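Local structure of EmGH1 (Erythrobacter marinus, 5Z87) at residues Arg45-Leu50 / Ala379-Gly384. The protein is a family 3 glycoside hydrolase that probably acts as a beta-glucosidase, releasing sugar from beta-linked glucosides. Numbering follows the deposited sequence.
Sequences RRAAAL and AKFKCG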
loop_
_atom_site.group_PDB
_atom_site.type_symbol
_atom_site.label_atom_id
_atom_site.label_comp_id
_atom_site.label_asym_id
_atom_site.label_seq_id
_atom_site.Cartn_x
_atom_site.Cartn_y
_atom_site.Cartn_z
ATOM N N ARG A 45 6.750 -12.430 43.106
ATOM C CA ARG A 45 7.339 -13.335 44.085
ATOM C C ARG A 45 6.359 -14.430 44.486
ATOM O O ARG A 45 6.754 -15.591 44.641
ATOM C CB ARG A 45 7.847 -12.536 45.282
ATOM C CG ARG A 45 9.080 -11.702 44.887
ATOM C CD ARG A 45 9.570 -10.762 45.978
ATOM N NE ARG A 45 10.225 -11.486 47.064
ATOM C CZ ARG A 45 10.614 -10.924 48.204
ATOM N NH1 ARG A 45 10.416 -9.626 48.406
ATOM N NH2 ARG A 45 11.195 -11.660 49.141
ATOM N N ARG A 46 5.066 -14.107 44.587
ATOM C CA ARG A 46 4.090 -15.157 44.856
ATOM C C ARG A 46 4.019 -16.143 43.702
ATOM O O ARG A 46 3.842 -17.348 43.921
ATOM C CB ARG A 46 2.713 -14.559 45.154
ATOM C CG ARG A 46 2.699 -13.682 46.402
ATOM C CD ARG A 46 1.368 -12.975 46.595
ATOM N NE ARG A 46 0.307 -13.935 46.875
ATOM C CZ ARG A 46 -0.969 -13.613 47.053
ATOM N NH1 ARG A 46 -1.358 -12.347 46.975
ATOM N NH2 ARG A 46 -1.859 -14.566 47.300
ATOM N N ALA A 47 4.179 -15.663 42.462
ATOM C CA ALA A 47 4.089 -16.566 41.309
ATOM C C ALA A 47 5.282 -17.514 41.249
ATOM O O ALA A 47 5.123 -18.705 40.960
ATOM C CB ALA A 47 3.981 -15.771 40.002
ATOM N N ALA A 48 6.487 -17.008 41.510
ATOM C CA ALA A 48 7.648 -17.894 41.560
ATOM C C ALA A 48 7.486 -18.948 42.652
ATOM O O ALA A 48 7.723 -20.139 42.423
ATOM C CB ALA A 48 8.924 -17.078 41.780
ATOM N N ALA A 49 7.077 -18.526 43.850
ATOM C CA ALA A 49 6.914 -19.482 44.943
ATOM C C ALA A 49 5.903 -20.566 44.580
ATOM O O ALA A 49 6.114 -21.751 44.872
ATOM C CB ALA A 49 6.503 -18.752 46.221
ATOM N N LEU A 50 4.812 -20.186 43.914
ATOM C CA LEU A 50 3.808 -21.173 43.539
ATOM C C LEU A 50 4.323 -22.087 42.443
ATOM O O LEU A 50 4.092 -23.307 42.475
ATOM C CB LEU A 50 2.528 -20.470 43.092
ATOM C CG LEU A 50 1.406 -21.364 42.559
ATOM C CD1 LEU A 50 1.005 -22.394 43.606
ATOM C CD2 LEU A 50 0.190 -20.535 42.105
ATOM N N ALA A 379 0.307 -12.584 36.788
ATOM C CA ALA A 379 -0.814 -11.735 36.412
ATOM C C ALA A 379 -2.039 -12.067 37.253
ATOM O O ALA A 379 -2.758 -11.162 37.699
ATOM C CB ALA A 379 -1.115 -11.882 34.914
ATOM N N LYS A 380 -2.276 -13.358 37.506
ATOM C CA LYS A 380 -3.430 -13.746 38.318
ATOM C C LYS A 380 -3.310 -13.203 39.744
ATOM O O LYS A 380 -4.279 -12.667 40.295
ATOM C CB LYS A 380 -3.587 -15.268 38.318
ATOM C CG LYS A 380 -3.941 -15.829 36.965
ATOM C CD LYS A 380 -4.148 -17.331 36.977
ATOM C CE LYS A 380 -4.959 -17.744 35.734
ATOM N NZ LYS A 380 -5.165 -19.218 35.599
ATOM N N PHE A 381 -2.129 -13.312 40.351
ATOM C CA PHE A 381 -1.932 -12.722 41.671
ATOM C C PHE A 381 -2.207 -11.222 41.640
ATOM O O PHE A 381 -2.980 -10.705 42.458
ATOM C CB PHE A 381 -0.514 -13.025 42.179
ATOM C CG PHE A 381 -0.355 -14.431 42.738
ATOM C CD1 PHE A 381 -1.029 -14.817 43.901
ATOM C CD2 PHE A 381 0.462 -15.363 42.107
ATOM C CE1 PHE A 381 -0.903 -16.112 44.416
ATOM C CE2 PHE A 381 0.605 -16.660 42.620
ATOM C CZ PHE A 381 -0.082 -17.035 43.776
ATOM N N LYS A 382 -1.625 -10.518 40.659
ATOM C CA LYS A 382 -1.814 -9.073 40.533
ATOM C C LYS A 382 -3.291 -8.692 40.399
ATOM O O LYS A 382 -3.726 -7.662 40.933
ATOM C CB LYS A 382 -1.015 -8.548 39.328
ATOM C CG LYS A 382 -1.120 -7.026 39.131
ATOM C CD LYS A 382 0.072 -6.436 38.348
ATOM C CE LYS A 382 -0.032 -4.919 38.262
ATOM N NZ LYS A 382 1.086 -4.279 37.497
ATOM N N CYS A 383 -4.076 -9.497 39.678
ATOM C CA CYS A 383 -5.494 -9.214 39.526
ATOM C C CYS A 383 -6.322 -9.682 40.710
ATOM O O CYS A 383 -7.546 -9.519 40.682
ATOM C CB CYS A 383 -6.028 -9.851 38.241
ATOM S SG CYS A 383 -5.275 -9.100 36.765
ATOM N N GLY A 384 -5.695 -10.262 41.728
ATOM C CA GLY A 384 -6.408 -10.649 42.930
ATOM C C GLY A 384 -7.215 -11.920 42.835
ATOM O O GLY A 384 -8.058 -12.156 43.707
#
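Over one face of the Phe381 ring sits Arg46 CB, a CH-pi contact 3.7 Å from the ring centroid and only 3° off the normal. The same arginine then folds along the ring: a bend at chi3 (66°) brings the guanidinium back over the CD1-CE1 side, where Arg46 CZ is 3.4 Å from Phe381 CD1. Phe381 CD1 lies over one face of the guanidinium, toward its rim, with the two planes tilted 45° apart, so this is no flat stack. Two neighbours approach the ring obliquely, Ala47 through its backbone N, 3.7 Å from Phe381 CE2, and Leu50 through CD2, 3.9 Å from Phe381 CZ. The ring thus joins helix 43-51, near the start of the modelled chain, to the last turn of helix 366-382, in a family whose N-terminal domain is of TIM-barrel type; just beyond, Gly384 closes that helix with a Schellman motif, its N bonded to Phe381 O at 2.8 Å. No hydrogen bond joins the two segments. The polar end of Arg46 is held by a salt bridge to Asp387 and by hydrogen bonds to Tyr36 O and Tyr222 OH, while Phe381 also stacks with Phe386. With an alanine in place of Phe381, a gap would probably open under Arg46 CB, and Leu50 CD2 would lose one of its apolar contacts with helix 366-382.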